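Local coordinates for structural protein ORF273 (Acidianus two-tailed virus, PDB 4ART) that is a structural protein of the virion, with a new fold and marked stability to heat and acid, whose precise role is not established, at residues A166-I171 with Q241-P246; N136-I141 with I159-S164; Y59-D64 with A89-D94. All coordinates share one frame; numbering follows the deposited sequence.

Contact 1 of 3, residues A166-I171 with Q241-P246; sequences ARALRI and QLFPTP
Two helix ends meet here through a small apolar patch centred on the ring of Phe243. Helix 162-168 finishes at Ala168, and helix 229-242 finishes at Leu242, so that Phe243 is the first residue to leave helical geometry. The tight part of the contact is the methyl of Ala168, which sits almost exactly over the middle of the Phe243 ring: CB lies 3.8 Å from the centroid of that ring and only 6° off its normal, a CH-pi contact. The same CB also touches Pro244 CD at 3.8 Å, so that one methyl packs against both the aromatic face and the proline ring. Leu169 reaches the ring differently. Its CG is anti to the carbonyl carbon (chi1 -78°), and from there the CD2 branch comes in at the ring edge, in plane, with CD2 3.6 Å from Phe243 CZ; the two side chains cross at about a right angle. No hydrogen bond links 166-171 to 241-246, and the area buried is modest, 178 Å².

The packing loosens toward solvent. Exposed Leu242 contributes mainly its carbonyl oxygen, which approaches Ala168 CB, while its side chain stays clear of 166-171. Beyond Leu169 the chain turns with a Schellman motif: Arg170 has positive phi (65°), Ile171 N donates to Ala166 O at 2.9 Å and Arg170 N to Arg167 O at 3.0 Å, whereas the exposed side chain of Arg170 hydrogen-bonds Gln202. Around the buried part, Leu165 of helix 162-168 and Leu205 of a loop add to the packing of Phe243, Tyr239 meets its ring from helix 229-242, and helix 113-123 covers Leu169 through Ile113 and Ile171 through Leu117 and Tyr120.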
loop_
_atom_site.group_PDB
_atom_site.type_symbol
_atom_site.label_atom_id
_atom_site.label_comp_id
_atom_site.label_asym_id
_atom_site.label_seq_id
_atom_site.Cartn_x
_atom_site.Cartn_y
_atom_site.Cartn_z
ATOM N N ALA A 166 4.944 -3.730 -19.233
ATOM C CA ALA A 166 3.769 -4.547 -19.570
ATOM C C ALA A 166 4.201 -5.896 -20.174
ATOM O O ALA A 166 3.640 -6.927 -19.802
ATOM C CB ALA A 166 2.838 -3.795 -20.543
ATOM N N ARG A 167 5.220 -5.884 -21.075
ATOM C CA ARG A 167 5.768 -7.069 -21.712
ATOM C C ARG A 167 6.377 -8.017 -20.691
ATOM O O ARG A 167 6.128 -9.203 -20.778
ATOM C CB ARG A 167 6.817 -6.696 -22.779
ATOM C CG ARG A 167 6.207 -6.289 -24.100
ATOM C CD ARG A 167 7.236 -6.254 -25.221
ATOM N NE ARG A 167 8.235 -5.200 -25.038
ATOM C CZ ARG A 167 8.077 -3.946 -25.450
ATOM N NH1 ARG A 167 6.952 -3.573 -26.055
ATOM N NH2 ARG A 167 9.042 -3.054 -25.260
ATOM N N ALA A 168 7.173 -7.503 -19.735
ATOM C CA ALA A 168 7.808 -8.316 -18.678
ATOM C C ALA A 168 6.764 -8.936 -17.752
ATOM O O ALA A 168 7.015 -9.983 -17.171
ATOM C CB ALA A 168 8.784 -7.468 -17.873
ATOM N N LEU A 169 5.608 -8.275 -17.607
ATOM C CA LEU A 169 4.498 -8.732 -16.782
ATOM C C LEU A 169 3.609 -9.689 -17.562
ATOM O O LEU A 169 2.642 -10.219 -17.004
ATOM C CB LEU A 169 3.676 -7.524 -16.253
ATOM C CG LEU A 169 4.287 -6.774 -15.076
ATOM C CD1 LEU A 169 3.588 -5.423 -14.864
ATOM C CD2 LEU A 169 4.268 -7.654 -13.796
ATOM N N ARG A 170 3.919 -9.899 -18.858
ATOM C CA ARG A 170 3.223 -10.765 -19.827
ATOM C C ARG A 170 1.814 -10.255 -20.109
ATOM O O ARG A 170 0.972 -10.995 -20.638
ATOM C CB ARG A 170 3.218 -12.259 -19.424
ATOM C CG ARG A 170 4.604 -12.917 -19.306
ATOM C CD ARG A 170 4.508 -14.400 -18.978
ATOM N NE ARG A 170 3.867 -15.177 -20.049
ATOM C CZ ARG A 170 2.618 -15.643 -20.013
ATOM N NH1 ARG A 170 1.848 -15.427 -18.949
ATOM N NH2 ARG A 170 2.131 -16.329 -21.039
ATOM N N ILE A 171 1.578 -8.970 -19.803
ATOM C CA ILE A 171 0.291 -8.330 -20.040
ATOM C C ILE A 171 -0.185 -8.486 -21.498
ATOM O O ILE A 171 -1.342 -8.867 -21.662
ATOM C CB ILE A 171 0.209 -6.895 -19.459
ATOM C CG1 ILE A 171 0.108 -6.939 -17.924
ATOM C CG2 ILE A 171 -0.969 -6.121 -20.046
ATOM C CD1 ILE A 171 0.400 -5.642 -17.189
ATOM N N GLN A 241 17.209 -9.341 -13.956
ATOM C CA GLN A 241 17.444 -9.959 -15.257
ATOM C C GLN A 241 16.279 -9.787 -16.243
ATOM O O GLN A 241 16.488 -9.328 -17.367
ATOM C CB GLN A 241 17.749 -11.467 -15.108
ATOM C CG GLN A 241 19.026 -11.810 -14.359
ATOM C CD GLN A 241 20.271 -11.375 -15.078
ATOM O OE1 GLN A 241 20.634 -11.923 -16.132
ATOM N NE2 GLN A 241 20.960 -10.390 -14.500
ATOM N N LEU A 242 15.063 -10.167 -15.821
ATOM C CA LEU A 242 13.867 -10.222 -16.651
ATOM C C LEU A 242 13.100 -8.934 -16.885
ATOM O O LEU A 242 12.469 -8.775 -17.926
ATOM C CB LEU A 242 12.926 -11.334 -16.118
ATOM C CG LEU A 242 13.535 -12.743 -15.971
ATOM C CD1 LEU A 242 12.496 -13.734 -15.460
ATOM C CD2 LEU A 242 14.109 -13.244 -17.285
ATOM N N PHE A 243 13.067 -8.073 -15.896
ATOM C CA PHE A 243 12.283 -6.849 -15.956
ATOM C C PHE A 243 13.140 -5.697 -16.486
ATOM O O PHE A 243 14.356 -5.731 -16.335
ATOM C CB PHE A 243 11.708 -6.550 -14.562
ATOM C CG PHE A 243 10.356 -7.176 -14.314
ATOM C CD1 PHE A 243 10.190 -8.557 -14.365
ATOM C CD2 PHE A 243 9.242 -6.387 -14.091
ATOM C CE1 PHE A 243 8.928 -9.139 -14.165
ATOM C CE2 PHE A 243 7.982 -6.967 -13.891
ATOM C CZ PHE A 243 7.835 -8.336 -13.938
ATOM N N PRO A 244 12.538 -4.685 -17.139
ATOM C CA PRO A 244 13.352 -3.548 -17.601
ATOM C C PRO A 244 13.899 -2.703 -16.427
ATOM O O PRO A 244 13.192 -2.407 -15.466
ATOM C CB PRO A 244 12.357 -2.745 -18.454
ATOM C CG PRO A 244 11.013 -3.032 -17.817
ATOM C CD PRO A 244 11.094 -4.479 -17.418
ATOM N N THR A 245 15.165 -2.346 -16.498
ATOM C CA THR A 245 15.811 -1.527 -15.491
ATOM C C THR A 245 15.215 -0.092 -15.597
ATOM O O THR A 245 15.227 0.479 -16.708
ATOM C CB THR A 245 17.367 -1.503 -15.731
ATOM O OG1 THR A 245 17.854 -2.830 -15.841
ATOM C CG2 THR A 245 18.098 -0.855 -14.596
ATOM N N PRO A 246 14.715 0.509 -14.488
ATOM C CA PRO A 246 14.266 1.908 -14.569
ATOM C C PRO A 246 15.449 2.880 -14.712
ATOM O O PRO A 246 16.541 2.582 -14.255
ATOM C CB PRO A 246 13.585 2.151 -13.209
ATOM C CG PRO A 246 14.273 1.271 -12.291
ATOM C CD PRO A 246 14.661 0.020 -13.094
#

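Contact 2 of 3, residues N136-I141 with I159-S164; sequences NLKYYI and IYDIDS
Strands 139-146 and 154-161 form an antiparallel beta hairpin, and this contact lies at its open end, where the second strand passes directly into helix 162-168. Tyr140 and Tyr160 make the hydrogen-bonded pair: Tyr140 N donates to Tyr160 O at 2.9 Å, and Tyr160 N returns a bond to Tyr140 O at 2.8 Å. The ladder runs on into the helix, since Ile162 N donates to Lys138 O at 3.0 Å, nearly straight at 172°.

The two paired tyrosines use different rotamers. Tyr140 has CG anti to the backbone N (chi1 167°), whereas Tyr160 has CG beside it (chi1 -59°); the side chains nevertheless lie side by side and point the same way, with Tyr160 CD1 at the edge of the Tyr140 ring, 3.6 Å from CD2. On the other face of the sheet, Ile159 CG2, anti to its own backbone N, presses obliquely on Tyr139 CD1 at 3.4 Å, and Ile159 CG1 lies alongside Ile141 CG1. Ile162 CD1 lies along the backbone at Tyr139, on the Tyr140 and Tyr160 side of the sheet, and reaches Leu137 CG at 3.6 Å. Lys138 is extended until chi4, where it bends; its CG rests over one face of the Tyr139 ring, offset toward the rim.

Asp161, with CG anti to N, is the N-cap of the helix, its OD1 accepting from Ser164 N through the anti lone pair. Its OD2 stays 4.2 Å from Lys138 NZ, beyond a salt bridge, and one water spans the two groups. A second water joins OD2 to Tyr139 OH. The helix N-terminus and Lys138 would tend to favour the charged form of Asp161; the Asp163 carboxylate, sharing the first water weakly and weakly paired with Lys123, would act against this.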
loop_
_atom_site.group_PDB
_atom_site.type_symbol
_atom_site.label_atom_id
_atom_site.label_comp_id
_atom_site.label_asym_id
_atom_site.label_seq_id
_atom_site.Cartn_x
_atom_site.Cartn_y
_atom_site.Cartn_z
ATOM N N ASN A 136 -1.502 8.120 -25.146
ATOM C CA ASN A 136 -0.114 8.464 -25.554
ATOM C C ASN A 136 0.945 8.476 -24.419
ATOM O O ASN A 136 2.052 9.041 -24.543
ATOM C CB ASN A 136 -0.133 9.745 -26.379
ATOM C CG ASN A 136 -1.298 9.777 -27.361
ATOM O OD1 ASN A 136 -1.583 8.805 -28.082
ATOM N ND2 ASN A 136 -2.043 10.863 -27.368
ATOM N N LEU A 137 0.582 7.829 -23.311
ATOM C CA LEU A 137 1.406 7.695 -22.126
ATOM C C LEU A 137 2.567 6.749 -22.429
ATOM O O LEU A 137 2.351 5.614 -22.853
ATOM C CB LEU A 137 0.508 7.120 -21.041
ATOM C CG LEU A 137 0.968 7.178 -19.621
ATOM C CD1 LEU A 137 1.301 8.550 -19.183
ATOM C CD2 LEU A 137 -0.113 6.749 -18.767
ATOM N N LYS A 138 3.798 7.221 -22.245
ATOM C CA LYS A 138 4.977 6.388 -22.509
ATOM C C LYS A 138 5.640 5.942 -21.199
ATOM O O LYS A 138 6.120 4.812 -21.105
ATOM C CB LYS A 138 5.976 7.138 -23.392
ATOM C CG LYS A 138 7.123 6.269 -23.930
ATOM C CD LYS A 138 8.017 7.054 -24.861
ATOM C CE LYS A 138 9.244 6.303 -25.307
ATOM N NZ LYS A 138 8.943 5.386 -26.438
ATOM N N TYR A 139 5.661 6.827 -20.185
ATOM C CA TYR A 139 6.369 6.554 -18.944
ATOM C C TYR A 139 5.578 6.585 -17.679
ATOM O O TYR A 139 4.642 7.369 -17.520
ATOM C CB TYR A 139 7.554 7.523 -18.789
ATOM C CG TYR A 139 8.621 7.392 -19.862
ATOM C CD1 TYR A 139 9.599 6.413 -19.779
ATOM C CD2 TYR A 139 8.691 8.301 -20.917
ATOM C CE1 TYR A 139 10.610 6.317 -20.740
ATOM C CE2 TYR A 139 9.690 8.211 -21.891
ATOM C CZ TYR A 139 10.647 7.211 -21.801
ATOM O OH TYR A 139 11.643 7.086 -22.750
ATOM N N TYR A 140 5.989 5.714 -16.758
ATOM C CA TYR A 140 5.488 5.694 -15.404
ATOM C C TYR A 140 6.666 6.124 -14.529
ATOM O O TYR A 140 7.749 5.547 -14.618
ATOM C CB TYR A 140 4.930 4.316 -14.973
ATOM C CG TYR A 140 4.708 4.264 -13.469
ATOM C CD1 TYR A 140 3.573 4.807 -12.895
ATOM C CD2 TYR A 140 5.695 3.773 -12.613
ATOM C CE1 TYR A 140 3.404 4.830 -11.505
ATOM C CE2 TYR A 140 5.551 3.815 -11.231
ATOM C CZ TYR A 140 4.399 4.327 -10.678
ATOM O OH TYR A 140 4.285 4.287 -9.307
ATOM N N ILE A 141 6.457 7.158 -13.705
ATOM C CA ILE A 141 7.538 7.687 -12.857
ATOM C C ILE A 141 7.181 7.557 -11.381
ATOM O O ILE A 141 6.118 7.989 -10.951
ATOM C CB ILE A 141 7.918 9.155 -13.240
ATOM C CG1 ILE A 141 8.247 9.273 -14.739
ATOM C CG2 ILE A 141 9.045 9.686 -12.365
ATOM C CD1 ILE A 141 8.569 10.720 -15.240
ATOM N N ILE A 159 12.242 6.010 -13.488
ATOM C CA ILE A 159 11.494 6.100 -14.733
ATOM C C ILE A 159 11.357 4.744 -15.407
ATOM O O ILE A 159 12.346 4.137 -15.811
ATOM C CB ILE A 159 12.097 7.195 -15.650
ATOM C CG1 ILE A 159 12.145 8.557 -14.910
ATOM C CG2 ILE A 159 11.304 7.284 -16.922
ATOM C CD1 ILE A 159 13.038 9.535 -15.503
ATOM N N TYR A 160 10.109 4.301 -15.586
ATOM C CA TYR A 160 9.798 3.011 -16.217
ATOM C C TYR A 160 9.117 3.262 -17.539
ATOM O O TYR A 160 8.208 4.078 -17.619
ATOM C CB TYR A 160 8.825 2.199 -15.321
ATOM C CG TYR A 160 9.341 1.902 -13.926
ATOM C CD1 TYR A 160 9.169 2.813 -12.889
ATOM C CD2 TYR A 160 10.042 0.725 -13.653
ATOM C CE1 TYR A 160 9.675 2.562 -11.616
ATOM C CE2 TYR A 160 10.531 0.453 -12.382
ATOM C CZ TYR A 160 10.358 1.379 -11.370
ATOM O OH TYR A 160 10.814 1.085 -10.113
ATOM N N ASP A 161 9.505 2.509 -18.545
ATOM C CA ASP A 161 8.883 2.509 -19.869
ATOM C C ASP A 161 7.685 1.571 -19.711
ATOM O O ASP A 161 7.873 0.404 -19.378
ATOM C CB ASP A 161 9.865 1.954 -20.931
ATOM C CG ASP A 161 9.257 1.896 -22.327
ATOM O OD1 ASP A 161 8.632 0.887 -22.659
ATOM O OD2 ASP A 161 9.359 2.878 -23.053
ATOM N N ILE A 162 6.469 2.071 -19.939
ATOM C CA ILE A 162 5.233 1.303 -19.747
ATOM C C ILE A 162 5.143 0.039 -20.616
ATOM O O ILE A 162 4.779 -1.006 -20.098
ATOM C CB ILE A 162 3.956 2.227 -19.797
ATOM C CG1 ILE A 162 3.988 3.242 -18.611
ATOM C CG2 ILE A 162 2.643 1.397 -19.820
ATOM C CD1 ILE A 162 3.033 4.357 -18.682
ATOM N N ASP A 163 5.489 0.130 -21.910
ATOM C CA ASP A 163 5.459 -1.010 -22.835
ATOM C C ASP A 163 6.349 -2.141 -22.368
ATOM O O ASP A 163 5.946 -3.303 -22.412
ATOM C CB ASP A 163 5.947 -0.591 -24.242
ATOM C CG ASP A 163 5.057 0.354 -25.004
ATOM O OD1 ASP A 163 3.859 0.448 -24.659
ATOM O OD2 ASP A 163 5.543 0.959 -25.992
ATOM N N SER A 164 7.580 -1.789 -21.969
ATOM C CA SER A 164 8.622 -2.716 -21.519
ATOM C C SER A 164 8.158 -3.413 -20.275
ATOM O O SER A 164 8.254 -4.634 -20.193
ATOM C CB SER A 164 9.922 -1.967 -21.244
ATOM O OG SER A 164 10.707 -1.981 -22.415
HETATM O O HOH W 1 5.917 3.124 -23.150
HETATM O O HOH W 2 7.937 3.162 -25.109
HETATM O O HOH W 3 12.259 4.440 -22.949
#

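Contact 3 of 3, residues Y59-D64 with A89-D94; sequences YYILRD and AFVETD
Segments 59-64 and 89-94 belong to neighbouring antiparallel strands, 58-62 and 87-96, of the large mixed sheet of the fold. Ala89 opens a hydrogen-bonded pair with Ile61: Ala89 N donates to Ile61 O at 3.0 Å, and Ala89 O accepts from Ile61 N at 2.8 Å. Its methyl faces Ile61 CB, on the side of the sheet where helix 23-44 covers Ile61. Phe90 points to the other side, CG anti to its backbone N (chi1 175°), and meets Tyr60 rim to rim: Tyr60 CE1 comes within 3.5 Å of Phe90 CD1, with the ring planes at 47°. The phenol end of Tyr60 bonds to Asp74, and Phe119 packs edge-to-face with Phe90. Val91 returns to the side of Ala89 and pairs with Tyr59, its N donating to Tyr59 O at 2.8 Å and its O accepting from Tyr59 N. The CG2 branch of Val91 reaches Ile61 CD1, while CB lies against Tyr59 CB. Glu92 turns away from 59-64. Thr93 ends the contact, its OG1 in the plane of the Tyr59 ring at the edge, 3.8 Å from Tyr59 CE2.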
loop_
_atom_site.group_PDB
_atom_site.type_symbol
_atom_site.label_atom_id
_atom_site.label_comp_id
_atom_site.label_asym_id
_atom_site.label_seq_id
_atom_site.Cartn_x
_atom_site.Cartn_y
_atom_site.Cartn_z
ATOM N N TYR A 59 1.045 13.395 -10.508
ATOM C CA TYR A 59 1.215 14.400 -11.546
ATOM C C TYR A 59 1.179 13.804 -12.927
ATOM O O TYR A 59 1.475 12.625 -13.108
ATOM C CB TYR A 59 2.585 15.082 -11.435
ATOM C CG TYR A 59 2.885 15.767 -10.130
ATOM C CD1 TYR A 59 2.616 17.122 -9.956
ATOM C CD2 TYR A 59 3.562 15.099 -9.112
ATOM C CE1 TYR A 59 2.928 17.769 -8.767
ATOM C CE2 TYR A 59 3.875 15.736 -7.918
ATOM C CZ TYR A 59 3.569 17.071 -7.759
ATOM O OH TYR A 59 3.906 17.693 -6.601
ATOM N N TYR A 60 0.909 14.660 -13.922
ATOM C CA TYR A 60 1.060 14.289 -15.316
ATOM C C TYR A 60 2.147 15.175 -15.928
ATOM O O TYR A 60 2.232 16.362 -15.618
ATOM C CB TYR A 60 -0.227 14.489 -16.111
ATOM C CG TYR A 60 -1.422 13.671 -15.658
ATOM C CD1 TYR A 60 -1.331 12.293 -15.498
ATOM C CD2 TYR A 60 -2.677 14.256 -15.526
ATOM C CE1 TYR A 60 -2.449 11.530 -15.140
ATOM C CE2 TYR A 60 -3.797 13.504 -15.187
ATOM C CZ TYR A 60 -3.677 12.144 -14.973
ATOM O OH TYR A 60 -4.790 11.416 -14.616
ATOM N N ILE A 61 2.965 14.603 -16.796
ATOM C CA ILE A 61 3.942 15.349 -17.564
ATOM C C ILE A 61 3.428 15.270 -18.984
ATOM O O ILE A 61 3.127 14.177 -19.487
ATOM C CB ILE A 61 5.438 14.921 -17.421
ATOM C CG1 ILE A 61 5.870 14.917 -15.941
ATOM C CG2 ILE A 61 6.359 15.846 -18.246
ATOM C CD1 ILE A 61 7.285 14.379 -15.661
ATOM N N LEU A 62 3.262 16.444 -19.596
ATOM C CA LEU A 62 2.766 16.571 -20.948
ATOM C C LEU A 62 3.903 16.409 -21.928
ATOM O O LEU A 62 5.084 16.420 -21.538
ATOM C CB LEU A 62 1.988 17.894 -21.149
ATOM C CG LEU A 62 0.638 18.035 -20.416
ATOM C CD1 LEU A 62 -0.192 19.153 -21.002
ATOM C CD2 LEU A 62 -0.083 16.716 -20.168
ATOM N N ARG A 63 3.555 16.190 -23.192
ATOM C CA ARG A 63 4.517 15.929 -24.254
ATOM C C ARG A 63 5.459 17.157 -24.452
ATOM O O ARG A 63 6.597 16.984 -24.850
ATOM C CB ARG A 63 3.722 15.501 -25.522
ATOM C CG ARG A 63 4.508 14.820 -26.629
ATOM C CD ARG A 63 4.996 13.411 -26.345
ATOM N NE ARG A 63 5.954 12.959 -27.362
ATOM C CZ ARG A 63 7.251 13.266 -27.380
ATOM N NH1 ARG A 63 7.775 14.036 -26.428
ATOM N NH2 ARG A 63 8.034 12.813 -28.353
ATOM N N ASP A 64 5.006 18.363 -24.038
ATOM C CA ASP A 64 5.749 19.626 -24.090
ATOM C C ASP A 64 6.605 19.848 -22.823
ATOM O O ASP A 64 7.218 20.902 -22.683
ATOM C CB ASP A 64 4.801 20.816 -24.326
ATOM C CG ASP A 64 3.739 21.056 -23.245
ATOM O OD1 ASP A 64 3.818 20.416 -22.165
ATOM O OD2 ASP A 64 2.862 21.894 -23.465
ATOM N N ALA A 89 3.710 11.228 -19.388
ATOM C CA ALA A 89 4.205 10.502 -18.218
ATOM C C ALA A 89 3.302 10.723 -17.029
ATOM O O ALA A 89 2.758 11.822 -16.849
ATOM C CB ALA A 89 5.634 10.932 -17.880
ATOM N N PHE A 90 3.129 9.666 -16.224
ATOM C CA PHE A 90 2.350 9.688 -14.981
ATOM C C PHE A 90 3.355 9.603 -13.833
ATOM O O PHE A 90 4.254 8.783 -13.876
ATOM C CB PHE A 90 1.359 8.518 -14.944
ATOM C CG PHE A 90 0.581 8.384 -13.659
ATOM C CD1 PHE A 90 -0.416 9.294 -13.333
ATOM C CD2 PHE A 90 0.837 7.344 -12.781
ATOM C CE1 PHE A 90 -1.143 9.164 -12.146
ATOM C CE2 PHE A 90 0.117 7.214 -11.597
ATOM C CZ PHE A 90 -0.889 8.109 -11.290
ATOM N N VAL A 91 3.236 10.493 -12.846
ATOM C CA VAL A 91 4.162 10.564 -11.719
ATOM C C VAL A 91 3.425 10.212 -10.428
ATOM O O VAL A 91 2.402 10.800 -10.126
ATOM C CB VAL A 91 4.841 11.960 -11.597
ATOM C CG1 VAL A 91 5.930 11.961 -10.527
ATOM C CG2 VAL A 91 5.391 12.443 -12.923
ATOM N N GLU A 92 3.977 9.258 -9.665
ATOM C CA GLU A 92 3.488 8.876 -8.349
ATOM C C GLU A 92 4.598 9.230 -7.348
ATOM O O GLU A 92 5.714 8.704 -7.431
ATOM C CB GLU A 92 3.137 7.380 -8.300
ATOM C CG GLU A 92 2.774 6.866 -6.918
ATOM C CD GLU A 92 2.123 5.494 -6.854
ATOM O OE1 GLU A 92 2.064 4.796 -7.894
ATOM O OE2 GLU A 92 1.674 5.114 -5.748
ATOM N N THR A 93 4.287 10.118 -6.408
ATOM C CA THR A 93 5.227 10.537 -5.378
ATOM C C THR A 93 4.885 9.899 -4.032
ATOM O O THR A 93 3.758 10.016 -3.554
ATOM C CB THR A 93 5.297 12.056 -5.309
ATOM O OG1 THR A 93 5.509 12.545 -6.630
ATOM C CG2 THR A 93 6.399 12.551 -4.385
ATOM N N ASP A 94 5.864 9.187 -3.455
ATOM C CA ASP A 94 5.745 8.580 -2.125
ATOM C C ASP A 94 6.679 9.399 -1.246
ATOM O O ASP A 94 7.756 9.838 -1.703
ATOM C CB ASP A 94 6.231 7.114 -2.120
ATOM C CG ASP A 94 5.215 6.046 -2.472
ATOM O OD1 ASP A 94 4.002 6.298 -2.297
ATOM O OD2 ASP A 94 5.641 4.922 -2.840
#

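How the contacts relate
Contacts 2 and 3 are two strand pairings in one sheet, linked by the adjacent parallel strands 87-96 and 139-146, with the contact centres 10 Å apart. They join where Ile141 N probably bonds to Phe90 O at 2.7 Å and Tyr140 OH to Glu92 OE1, also at 2.7 Å. Contact 1 continues from contact 2 along helix 162-168, its centre 11 Å away: Pro246 CB packs on Tyr160 CE2 at 3.6 Å, and Pro244 CG meets Ser164 CB. Contacts 1 and 3 lie on opposite sides of the chain's centre, their nearest atoms about 11 Å apart. Contact 2 touches both and lies between them; strand 58-62 of contact 3 adjoins the outermost strand, 67-69.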